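Local coordinates for protein prophenoloxidase b (Marsupenaeus japonicus, PDB 3WKY) that probably oxidises phenols once activated, as a crustacean hemolymph prophenoloxidase whose type 3 copper site here holds a dicopper-oxygen cluster, at residues Ser187-Asp192 and Val392-His397; Asn196-His201 and Ser617-Pro622; His227-Arg232 and Cys572-Asn577. All blocks are in the same frame, centred on the assembly; numbering follows the deposited sequence.

Interaction 1 (Ser187-Asp192 and Val392-His397). With CUO (Cu2-o2 cluster), chain J.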
loop_
_atom_site.group_PDB
_atom_site.type_symbol
_atom_site.label_atom_id
_atom_site.label_comp_id
_atom_site.label_asym_id
_atom_site.label_seq_id
_atom_site.Cartn_x
_atom_site.Cartn_y
_atom_site.Cartn_z
ATOM N N SER A 187 17.299 -25.438 -12.958
ATOM C CA SER A 187 18.160 -24.704 -13.876
ATOM C C SER A 187 18.889 -25.628 -14.861
ATOM O O SER A 187 19.155 -25.229 -15.990
ATOM C CB SER A 187 19.154 -23.800 -13.129
ATOM O OG SER A 187 20.167 -24.550 -12.490
ATOM N N TYR A 188 19.197 -26.863 -14.454
ATOM C CA TYR A 188 19.858 -27.791 -15.387
ATOM C C TYR A 188 19.027 -27.995 -16.659
ATOM O O TYR A 188 19.570 -28.194 -17.752
ATOM C CB TYR A 188 20.147 -29.157 -14.735
ATOM C CG TYR A 188 18.893 -29.938 -14.474
ATOM C CD1 TYR A 188 18.189 -29.763 -13.297
ATOM C CD2 TYR A 188 18.396 -30.843 -15.415
ATOM C CE1 TYR A 188 17.037 -30.450 -13.059
ATOM C CE2 TYR A 188 17.239 -31.543 -15.176
ATOM C CZ TYR A 188 16.568 -31.341 -13.994
ATOM O OH TYR A 188 15.410 -32.021 -13.737
ATOM N N TRP A 189 17.707 -27.941 -16.511
ATOM C CA TRP A 189 16.792 -28.206 -17.613
ATOM C C TRP A 189 16.584 -26.931 -18.423
ATOM O O TRP A 189 16.718 -26.944 -19.649
ATOM C CB TRP A 189 15.476 -28.744 -17.047
ATOM C CG TRP A 189 14.556 -29.510 -17.990
ATOM C CD1 TRP A 189 14.562 -30.863 -18.230
ATOM C CD2 TRP A 189 13.458 -28.974 -18.751
ATOM N NE1 TRP A 189 13.542 -31.194 -19.106
ATOM C CE2 TRP A 189 12.857 -30.053 -19.445
ATOM C CE3 TRP A 189 12.925 -27.685 -18.915
ATOM C CZ2 TRP A 189 11.754 -29.881 -20.297
ATOM C CZ3 TRP A 189 11.839 -27.512 -19.758
ATOM C CH2 TRP A 189 11.253 -28.607 -20.425
ATOM N N ARG A 190 16.287 -25.817 -17.748
ATOM C CA ARG A 190 16.104 -24.550 -18.450
ATOM C C ARG A 190 17.369 -24.123 -19.210
ATOM O O ARG A 190 17.288 -23.522 -20.283
ATOM C CB ARG A 190 15.701 -23.430 -17.465
ATOM C CG ARG A 190 14.300 -23.585 -16.849
ATOM C CD ARG A 190 13.840 -22.226 -16.268
ATOM N NE ARG A 190 14.865 -21.762 -15.334
ATOM C CZ ARG A 190 14.818 -21.950 -14.015
ATOM N NH1 ARG A 190 13.754 -22.507 -13.443
ATOM N NH2 ARG A 190 15.826 -21.543 -13.257
ATOM N N GLU A 191 18.535 -24.437 -18.656
ATOM C CA GLU A 191 19.797 -24.005 -19.250
ATOM C C GLU A 191 20.408 -25.058 -20.183
ATOM O O GLU A 191 21.454 -24.824 -20.781
ATOM C CB GLU A 191 20.778 -23.593 -18.148
ATOM C CG GLU A 191 20.302 -22.319 -17.399
ATOM C CD GLU A 191 21.126 -21.977 -16.166
ATOM O OE1 GLU A 191 22.140 -22.659 -15.896
ATOM O OE2 GLU A 191 20.759 -21.006 -15.459
ATOM N N ASP A 192 19.729 -26.193 -20.328
ATOM C CA ASP A 192 20.204 -27.271 -21.208
ATOM C C ASP A 192 20.517 -26.704 -22.591
ATOM O O ASP A 192 19.662 -26.085 -23.227
ATOM C CB ASP A 192 19.147 -28.375 -21.312
ATOM C CG ASP A 192 19.598 -29.546 -22.187
ATOM O OD1 ASP A 192 19.724 -29.367 -23.416
ATOM O OD2 ASP A 192 19.806 -30.651 -21.650
ATOM N N VAL A 392 11.342 -16.843 -15.733
ATOM C CA VAL A 392 10.191 -16.062 -16.163
ATOM C C VAL A 392 9.730 -16.434 -17.572
ATOM O O VAL A 392 8.591 -16.152 -17.943
ATOM C CB VAL A 392 10.425 -14.536 -16.043
ATOM C CG1 VAL A 392 11.125 -13.974 -17.299
ATOM C CG2 VAL A 392 9.100 -13.826 -15.825
ATOM N N PHE A 393 10.600 -17.071 -18.355
ATOM C CA PHE A 393 10.165 -17.597 -19.655
ATOM C C PHE A 393 8.918 -18.456 -19.488
ATOM O O PHE A 393 7.945 -18.368 -20.272
ATOM C CB PHE A 393 11.265 -18.448 -20.296
ATOM C CG PHE A 393 10.854 -19.057 -21.612
ATOM C CD1 PHE A 393 11.026 -18.353 -22.796
ATOM C CD2 PHE A 393 10.255 -20.317 -21.655
ATOM C CE1 PHE A 393 10.624 -18.908 -24.017
ATOM C CE2 PHE A 393 9.845 -20.887 -22.866
ATOM C CZ PHE A 393 10.027 -20.175 -24.053
ATOM N N PHE A 394 8.950 -19.311 -18.478
ATOM C CA PHE A 394 7.867 -20.268 -18.312
ATOM C C PHE A 394 6.645 -19.642 -17.650
ATOM O O PHE A 394 5.524 -20.082 -17.870
ATOM C CB PHE A 394 8.369 -21.524 -17.603
ATOM C CG PHE A 394 9.323 -22.319 -18.446
ATOM C CD1 PHE A 394 8.848 -23.305 -19.311
ATOM C CD2 PHE A 394 10.689 -22.047 -18.417
ATOM C CE1 PHE A 394 9.729 -24.022 -20.127
ATOM C CE2 PHE A 394 11.575 -22.752 -19.222
ATOM C CZ PHE A 394 11.092 -23.754 -20.071
ATOM N N ARG A 395 6.847 -18.586 -16.871
ATOM C CA ARG A 395 5.700 -17.856 -16.364
ATOM C C ARG A 395 5.014 -17.112 -17.513
ATOM O O ARG A 395 3.785 -17.051 -17.577
ATOM C CB ARG A 395 6.131 -16.874 -15.252
ATOM C CG ARG A 395 6.748 -17.566 -14.017
ATOM C CD ARG A 395 6.617 -16.672 -12.757
ATOM N NE ARG A 395 5.203 -16.376 -12.505
ATOM C CZ ARG A 395 4.753 -15.320 -11.835
ATOM N NH1 ARG A 395 5.604 -14.420 -11.341
ATOM N NH2 ARG A 395 3.443 -15.152 -11.675
ATOM N N TRP A 396 5.811 -16.540 -18.415
ATOM C CA TRP A 396 5.256 -15.846 -19.571
ATOM C C TRP A 396 4.537 -16.846 -20.481
ATOM O O TRP A 396 3.424 -16.597 -20.953
ATOM C CB TRP A 396 6.364 -15.106 -20.332
ATOM C CG TRP A 396 5.844 -14.252 -21.449
ATOM C CD1 TRP A 396 6.131 -14.383 -22.787
ATOM C CD2 TRP A 396 4.928 -13.142 -21.340
ATOM N NE1 TRP A 396 5.463 -13.417 -23.509
ATOM C CE2 TRP A 396 4.719 -12.646 -22.652
ATOM C CE3 TRP A 396 4.284 -12.511 -20.266
ATOM C CZ2 TRP A 396 3.861 -11.566 -22.923
ATOM C CZ3 TRP A 396 3.440 -11.415 -20.534
ATOM C CH2 TRP A 396 3.247 -10.952 -21.853
ATOM N N HIS A 397 5.156 -17.995 -20.705
ATOM C CA HIS A 397 4.520 -18.991 -21.564
ATOM C C HIS A 397 3.364 -19.742 -20.948
ATOM O O HIS A 397 2.510 -20.256 -21.672
ATOM C CB HIS A 397 5.539 -19.915 -22.237
ATOM C CG HIS A 397 6.048 -19.314 -23.493
ATOM N ND1 HIS A 397 5.334 -19.365 -24.667
ATOM C CD2 HIS A 397 7.100 -18.491 -23.719
ATOM C CE1 HIS A 397 5.962 -18.658 -25.592
ATOM N NE2 HIS A 397 7.031 -18.123 -25.036
HETATM CU CU1 CUO J . 9.466 -19.432 -28.159
HETATM CU CU2 CUO J . 8.165 -16.686 -26.226
HETATM O O1 CUO J . 8.691 -17.609 -27.901
HETATM O O2 CUO J . 10.005 -17.652 -26.888
#
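Backbones stay well apart where Trp189 and Arg190, at the end of short helix 187-190, meet Phe394 of helix 391-409: the nearest CA atoms, those of Arg190 and Phe393, are 9.2 Å from each other. Side chains bridge this distance. Phe394 supplies half of the surface buried here, and both partners approach the outer rim of its ring obliquely from the same side. Near CZ and CE1, Trp189 takes part with the six-membered portion of its indole; CZ3 of Trp189 stands 3.8 Å from CZ of Phe394, which lies at the indole's edge and in its plane, and the two side chains cross at about a right angle. CG of Trp189 is anti to the backbone N (chi1 -160°), which carries the indole round to the phenyl ring although the CB itself does not aim there. Near CE2 and CD2, Arg190 uses its aliphatic stem, CG of Arg190 being 3.7 Å from CE2 of Phe394. The guanidinium is drawn off to polar partners, hydrogen-bonding Tyr233 OH, Arg389 O and Glu183 O.

Within helix 391-409, CD2 of Phe393 sits over the centre of the opposite face of the Phe394 ring. Phe393 in turn reaches the dicopper cluster, its CE1 3.2 Å from O2 of the cluster. NE2 of His397 binds the CU2 copper at 2.2 Å, and with His357 and His361 makes the three-histidine set of one copper of the type 3 centre. Helix 218-239 runs past the whole contact, its Leu229 against Phe393 and Val230 against His397, its Arg232 and Glu236 on Trp189.

Interaction 2 (Asn196-His201 and Ser617-Pro622). With CUO (Cu2-o2 cluster), chain J.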
loop_
_atom_site.group_PDB
_atom_site.type_symbol
_atom_site.label_atom_id
_atom_site.label_comp_id
_atom_site.label_asym_id
_atom_site.label_seq_id
_atom_site.Cartn_x
_atom_site.Cartn_y
_atom_site.Cartn_z
ATOM N N ASN A 196 17.849 -24.960 -25.417
ATOM C CA ASN A 196 17.982 -23.589 -25.882
ATOM C C ASN A 196 18.247 -23.508 -27.388
ATOM O O ASN A 196 17.714 -22.630 -28.060
ATOM C CB ASN A 196 19.054 -22.842 -25.080
ATOM C CG ASN A 196 18.557 -22.422 -23.715
ATOM O OD1 ASN A 196 18.025 -21.317 -23.553
ATOM N ND2 ASN A 196 18.712 -23.301 -22.723
ATOM N N SER A 197 19.045 -24.435 -27.912
ATOM C CA SER A 197 19.279 -24.499 -29.361
ATOM C C SER A 197 18.021 -24.881 -30.134
ATOM O O SER A 197 17.769 -24.347 -31.212
ATOM C CB SER A 197 20.407 -25.485 -29.681
ATOM O OG SER A 197 21.625 -25.012 -29.134
ATOM N N PHE A 198 17.247 -25.814 -29.587
ATOM C CA PHE A 198 15.966 -26.187 -30.187
ATOM C C PHE A 198 15.060 -24.958 -30.297
ATOM O O PHE A 198 14.393 -24.738 -31.306
ATOM C CB PHE A 198 15.294 -27.287 -29.365
ATOM C CG PHE A 198 13.818 -27.424 -29.624
ATOM C CD1 PHE A 198 13.356 -27.942 -30.830
ATOM C CD2 PHE A 198 12.894 -27.040 -28.658
ATOM C CE1 PHE A 198 11.997 -28.071 -31.074
ATOM C CE2 PHE A 198 11.525 -27.171 -28.889
ATOM C CZ PHE A 198 11.077 -27.686 -30.095
ATOM N N HIS A 199 15.043 -24.142 -29.249
ATOM C CA HIS A 199 14.233 -22.944 -29.280
ATOM C C HIS A 199 14.660 -21.984 -30.411
ATOM O O HIS A 199 13.824 -21.420 -31.120
ATOM C CB HIS A 199 14.314 -22.257 -27.917
ATOM C CG HIS A 199 13.244 -21.257 -27.699
ATOM N ND1 HIS A 199 13.496 -19.910 -27.571
ATOM C CD2 HIS A 199 11.901 -21.401 -27.594
ATOM C CE1 HIS A 199 12.361 -19.266 -27.397
ATOM N NE2 HIS A 199 11.385 -20.153 -27.389
ATOM N N TRP A 200 15.964 -21.794 -30.572
ATOM C CA TRP A 200 16.506 -21.034 -31.704
ATOM C C TRP A 200 16.039 -21.640 -33.040
ATOM O O TRP A 200 15.504 -20.937 -33.907
ATOM C CB TRP A 200 18.031 -21.031 -31.578
ATOM C CG TRP A 200 18.891 -20.659 -32.781
ATOM C CD1 TRP A 200 19.309 -21.500 -33.789
ATOM C CD2 TRP A 200 19.544 -19.398 -33.021
ATOM N NE1 TRP A 200 20.141 -20.821 -34.658
ATOM C CE2 TRP A 200 20.308 -19.535 -34.204
ATOM C CE3 TRP A 200 19.552 -18.164 -32.352
ATOM C CZ2 TRP A 200 21.052 -18.481 -34.744
ATOM C CZ3 TRP A 200 20.300 -17.105 -32.893
ATOM C CH2 TRP A 200 21.040 -17.277 -34.077
ATOM N N HIS A 201 16.234 -22.944 -33.193
ATOM C CA HIS A 201 15.806 -23.614 -34.421
ATOM C C HIS A 201 14.324 -23.460 -34.696
ATOM O O HIS A 201 13.916 -23.205 -35.841
ATOM C CB HIS A 201 16.208 -25.088 -34.403
ATOM C CG HIS A 201 17.635 -25.304 -34.791
ATOM N ND1 HIS A 201 18.040 -25.369 -36.111
ATOM C CD2 HIS A 201 18.754 -25.454 -34.044
ATOM C CE1 HIS A 201 19.348 -25.553 -36.156
ATOM N NE2 HIS A 201 19.807 -25.606 -34.919
ATOM N N SER A 617 7.759 -33.159 -35.166
ATOM C CA SER A 617 6.362 -32.733 -35.215
ATOM C C SER A 617 6.157 -31.370 -34.527
ATOM O O SER A 617 5.168 -30.676 -34.785
ATOM C CB SER A 617 5.463 -33.783 -34.570
ATOM O OG SER A 617 5.900 -34.059 -33.255
ATOM N N PHE A 618 7.081 -30.996 -33.651
ATOM C CA PHE A 618 6.999 -29.682 -32.997
ATOM C C PHE A 618 7.450 -28.564 -33.944
ATOM O O PHE A 618 7.101 -27.393 -33.746
ATOM C CB PHE A 618 7.885 -29.642 -31.740
ATOM C CG PHE A 618 7.405 -30.515 -30.601
ATOM C CD1 PHE A 618 6.086 -30.929 -30.519
ATOM C CD2 PHE A 618 8.285 -30.891 -29.593
ATOM C CE1 PHE A 618 5.649 -31.725 -29.456
ATOM C CE2 PHE A 618 7.860 -31.681 -28.522
ATOM C CZ PHE A 618 6.528 -32.096 -28.458
ATOM N N CYS A 619 8.228 -28.927 -34.965
ATOM C CA CYS A 619 8.847 -27.954 -35.869
ATOM C C CYS A 619 8.131 -27.867 -37.212
ATOM O O CYS A 619 8.130 -26.821 -37.870
ATOM C CB CYS A 619 10.310 -28.328 -36.118
ATOM S SG CYS A 619 11.333 -28.406 -34.628
ATOM N N GLY A 620 7.538 -28.977 -37.634
ATOM C CA GLY A 620 6.901 -29.025 -38.938
ATOM C C GLY A 620 7.911 -28.987 -40.075
ATOM O O GLY A 620 9.127 -29.007 -39.844
ATOM N N ARG A 621 7.401 -28.943 -41.306
ATOM C CA ARG A 621 8.236 -28.852 -42.503
ATOM C C ARG A 621 7.914 -27.566 -43.228
ATOM O O ARG A 621 6.751 -27.302 -43.531
ATOM C CB ARG A 621 7.974 -30.024 -43.455
ATOM C CG ARG A 621 8.333 -31.393 -42.919
ATOM C CD ARG A 621 8.265 -32.455 -44.015
ATOM N NE ARG A 621 9.584 -32.803 -44.549
ATOM C CZ ARG A 621 10.194 -32.155 -45.538
ATOM N NH1 ARG A 621 9.612 -31.111 -46.114
ATOM N NH2 ARG A 621 11.393 -32.547 -45.952
ATOM N N PRO A 622 8.944 -26.762 -43.521
ATOM C CA PRO A 622 8.741 -25.446 -44.134
ATOM C C PRO A 622 7.975 -25.517 -45.451
ATOM O O PRO A 622 7.173 -24.628 -45.746
ATOM C CB PRO A 622 10.174 -24.960 -44.392
ATOM C CG PRO A 622 11.004 -25.681 -43.372
ATOM C CD PRO A 622 10.364 -27.030 -43.226
HETATM CU CU1 CUO J . 9.466 -19.432 -28.159
HETATM CU CU2 CUO J . 8.165 -16.686 -26.226
HETATM O O1 CUO J . 8.691 -17.609 -27.901
HETATM O O2 CUO J . 10.005 -17.652 -26.888
#
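The Phe198 ring receives both of its partners from the 617-622 loop at its edge, near the ring plane: the sulfur of Cys619 and CB of Phe618. SG of Cys619 is 3.6 Å from CE1 of Phe198 and lies 77° off the ring normal, an edge-on sulfur-aromatic contact. Cys619 is modelled in two conformations, and this geometry belongs to one of them. Beside it, CZ of Phe198 meets CB of Phe618 at 4.1 Å, and the two phenylalanine side chains cross at about a right angle. The other flat group of note, the His199 imidazole, has cluster O2 in its ring plane at the edge.

Phe198 and His199 leave helix 193-205 in different directions, one toward the loop and one toward the metals. In the type 3 copper centre, NE2 of His199 binds the CU1 copper at 2.2 Å, with His203 and His226 completing the protein ligands of that ion. The first torsion of His199 (chi1 -163°) swings the imidazole out to the copper, and with ND1 hydrogen-bonded to Val384 O the ring is held at both nitrogens, which fixes its rotation. The loop comes from the Ig-like family region, so the packing on Phe198 joins that region to a copper-bearing helix.

Polar bonds run beside the apolar ones: carbonyl oxygens of Phe618 and Cys619 accept from Trp202 NE1 on the same helix and Asn206 ND2 just past its end. Cys619 is also tied by a disulfide to Cys572, while Met225 of helix 218-239 touches Phe198, His199 and Phe618.

Interaction 3 (His227-Arg232 and Cys572-Asn577). Unlike the reference sequence in segment 572-577: Arg576 (reference Gln). With NAG (2-acetamido-2-deoxy-beta-D-glucopyranose), chain F.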
loop_
_atom_site.group_PDB
_atom_site.type_symbol
_atom_site.label_atom_id
_atom_site.label_comp_id
_atom_site.label_asym_id
_atom_site.label_seq_id
_atom_site.Cartn_x
_atom_site.Cartn_y
_atom_site.Cartn_z
ATOM N N HIS A 227 3.128 -25.189 -25.839
ATOM C CA HIS A 227 2.302 -25.948 -24.914
ATOM C C HIS A 227 3.074 -27.153 -24.408
ATOM O O HIS A 227 3.076 -27.463 -23.223
ATOM C CB HIS A 227 1.020 -26.446 -25.579
ATOM C CG HIS A 227 0.303 -27.458 -24.748
ATOM N ND1 HIS A 227 -0.349 -27.119 -23.580
ATOM C CD2 HIS A 227 0.207 -28.803 -24.860
ATOM C CE1 HIS A 227 -0.845 -28.213 -23.026
ATOM N NE2 HIS A 227 -0.524 -29.248 -23.781
ATOM N N ASN A 228 3.731 -27.846 -25.328
ATOM C CA ASN A 228 4.507 -29.019 -24.973
ATOM C C ASN A 228 5.737 -28.666 -24.146
ATOM O O ASN A 228 6.100 -29.386 -23.213
ATOM C CB ASN A 228 4.887 -29.780 -26.252
ATOM C CG ASN A 228 3.801 -30.718 -26.688
ATOM O OD1 ASN A 228 3.777 -31.866 -26.259
ATOM N ND2 ASN A 228 2.870 -30.230 -27.526
ATOM N N LEU A 229 6.361 -27.537 -24.475
ATOM C CA LEU A 229 7.495 -27.031 -23.716
ATOM C C LEU A 229 7.106 -26.710 -22.256
ATOM O O LEU A 229 7.799 -27.110 -21.316
ATOM C CB LEU A 229 8.057 -25.794 -24.436
ATOM C CG LEU A 229 9.222 -25.004 -23.846
ATOM C CD1 LEU A 229 10.383 -25.920 -23.470
ATOM C CD2 LEU A 229 9.654 -23.986 -24.888
ATOM N N VAL A 230 6.002 -25.992 -22.074
ATOM C CA VAL A 230 5.473 -25.709 -20.734
ATOM C C VAL A 230 5.048 -26.977 -19.978
ATOM O O VAL A 230 5.357 -27.142 -18.792
ATOM C CB VAL A 230 4.285 -24.725 -20.814
ATOM C CG1 VAL A 230 3.620 -24.571 -19.429
ATOM C CG2 VAL A 230 4.771 -23.357 -21.337
ATOM N N ALA A 231 4.349 -27.880 -20.661
ATOM C CA ALA A 231 3.896 -29.116 -20.015
ATOM C C ALA A 231 5.082 -29.930 -19.499
ATOM O O ALA A 231 5.073 -30.401 -18.364
ATOM C CB ALA A 231 3.058 -29.952 -20.978
ATOM N N ARG A 232 6.107 -30.088 -20.331
ATOM C CA ARG A 232 7.271 -30.875 -19.929
ATOM C C ARG A 232 8.054 -30.202 -18.809
ATOM O O ARG A 232 8.582 -30.867 -17.923
ATOM C CB ARG A 232 8.160 -31.206 -21.140
ATOM C CG ARG A 232 7.568 -32.383 -21.957
ATOM C CD ARG A 232 8.239 -32.547 -23.305
ATOM N NE ARG A 232 7.674 -33.710 -23.997
ATOM C CZ ARG A 232 8.166 -34.941 -23.914
ATOM N NH1 ARG A 232 9.241 -35.189 -23.174
ATOM N NH2 ARG A 232 7.570 -35.931 -24.577
ATOM N N CYS A 572 16.152 -29.133 -36.309
ATOM C CA CYS A 572 15.145 -28.762 -35.321
ATOM C C CYS A 572 14.558 -30.022 -34.673
ATOM O O CYS A 572 13.851 -30.791 -35.321
ATOM C CB CYS A 572 14.045 -27.952 -36.000
ATOM S SG CYS A 572 12.890 -27.120 -34.860
ATOM N N SER A 573 14.861 -30.237 -33.396
ATOM C CA SER A 573 14.468 -31.471 -32.716
ATOM C C SER A 573 14.251 -31.237 -31.227
ATOM O O SER A 573 15.066 -30.557 -30.590
ATOM C CB SER A 573 15.576 -32.520 -32.882
ATOM O OG SER A 573 15.250 -33.751 -32.239
ATOM N N TRP A 574 13.193 -31.815 -30.651
ATOM C CA TRP A 574 13.136 -31.866 -29.190
ATOM C C TRP A 574 14.408 -32.593 -28.756
ATOM O O TRP A 574 14.800 -33.550 -29.409
ATOM C CB TRP A 574 11.899 -32.615 -28.688
ATOM C CG TRP A 574 11.823 -32.562 -27.190
ATOM C CD1 TRP A 574 12.192 -33.538 -26.309
ATOM C CD2 TRP A 574 11.414 -31.438 -26.396
ATOM N NE1 TRP A 574 12.012 -33.101 -25.015
ATOM C CE2 TRP A 574 11.539 -31.815 -25.041
ATOM C CE3 TRP A 574 10.935 -30.163 -26.700
ATOM C CZ2 TRP A 574 11.207 -30.953 -23.986
ATOM C CZ3 TRP A 574 10.609 -29.303 -25.652
ATOM C CH2 TRP A 574 10.744 -29.704 -24.318
ATOM N N PRO A 575 15.081 -32.133 -27.686
ATOM C CA PRO A 575 16.335 -32.813 -27.320
ATOM C C PRO A 575 16.120 -34.268 -26.913
ATOM O O PRO A 575 15.316 -34.541 -26.015
ATOM C CB PRO A 575 16.831 -32.012 -26.112
ATOM C CG PRO A 575 16.232 -30.659 -26.296
ATOM C CD PRO A 575 14.863 -30.912 -26.885
ATOM N N ARG A 576 16.832 -35.195 -27.555
ATOM C CA ARG A 576 16.658 -36.605 -27.219
ATOM C C ARG A 576 16.943 -36.838 -25.741
ATOM O O ARG A 576 16.264 -37.641 -25.093
ATOM C CB ARG A 576 17.541 -37.524 -28.090
ATOM C CG ARG A 576 17.285 -39.016 -27.811
ATOM C CD ARG A 576 18.530 -39.902 -28.019
ATOM N NE ARG A 576 18.424 -41.164 -27.279
ATOM C CZ ARG A 576 18.775 -41.317 -25.999
ATOM N NH1 ARG A 576 19.264 -40.289 -25.310
ATOM N NH2 ARG A 576 18.639 -42.499 -25.401
ATOM N N ASN A 577 17.921 -36.113 -25.200
ATOM C CA ASN A 577 18.298 -36.312 -23.803
ATOM C C ASN A 577 17.227 -35.847 -22.811
ATOM O O ASN A 577 17.240 -36.256 -21.639
ATOM C CB ASN A 577 19.657 -35.676 -23.491
ATOM C CG ASN A 577 19.603 -34.153 -23.455
ATOM O OD1 ASN A 577 19.471 -33.509 -24.489
ATOM N ND2 ASN A 577 19.714 -33.577 -22.259
HETATM C C1 NAG F . 19.459 -43.600 -30.043
HETATM C C2 NAG F . 20.380 -44.751 -30.457
HETATM C C3 NAG F . 21.576 -44.808 -29.515
HETATM C C4 NAG F . 22.306 -43.473 -29.542
HETATM C C5 NAG F . 21.348 -42.304 -29.325
HETATM C C6 NAG F . 22.053 -40.991 -29.641
HETATM C C7 NAG F . 19.628 -46.736 -31.641
HETATM C C8 NAG F . 19.397 -48.213 -31.503
HETATM N N2 NAG F . 19.682 -46.028 -30.510
HETATM O O3 NAG F . 22.463 -45.830 -29.908
HETATM O O4 NAG F . 23.300 -43.454 -28.540
HETATM O O5 NAG F . 20.202 -42.397 -30.153
HETATM O O6 NAG F . 22.061 -40.812 -31.040
HETATM O O7 NAG F . 19.757 -46.228 -32.756
#
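Arg232 runs across the indole of Trp574 as an extended chain. Its CB starts 4.2 Å from CZ2 of Trp574. CD of Arg232 then packs down to 3.4 Å from that same CZ2, above one indole face near the rim. At the tip, CZ of Arg232 stands 4.8 Å from the centroid of the five-membered ring, an off-centre cation-pi contact with the guanidinium tilted 53° to the indole plane. NE bonds to Thr528 OG1, NH1 to Gln579 O and NH2 to Glu529 O, so all three nitrogens of this buried group are satisfied.

The pairing sets helix 218-239 of the copper domain against a loop of the Ig-like region. The opposite indole face is filled by CD of Pro575, 3.4 Å above the plane, which leaves the ring sandwiched between arginine stem and proline. At the benzo edge CD1 of Leu229 comes to 3.9 Å from CH2 of Trp574; the side chain of Leu229 is about 6 Å from the dicopper cluster. An alanine in place of Trp574 is likely to open a gap between the arginine stem and Pro575, leave Leu229 CD1 without its edge contact and deprive the guanidinium of its aromatic partner. Trp574 NE1 is hydrogen-bonded to Leu578, and Ser573 OG donates to Trp574 O at 2.9 Å from above the carbonyl plane.

In the fold
From the N terminus, 187-192, 196-201 and 227-232 come first, on helices that follow one another in the copper domain. Interaction 1 closes its loop at 392-397, still within that domain. The chain then enters the Ig-like region, where 572-577 closes interaction 3 and 617-622 closes interaction 2. Interaction 3 is thus nested in the loop of interaction 2, and interaction 1 crosses both. Direct bonds add to these closures: Arg190 O of interaction 1 accepts from Asn196 ND2 of interaction 2, joining helices 187-190 and 193-205, and Asp192 OD2 probably hydrogen-bonds Asn577 ND2 of interaction 3, a further tie between the copper domain and the Ig-like region.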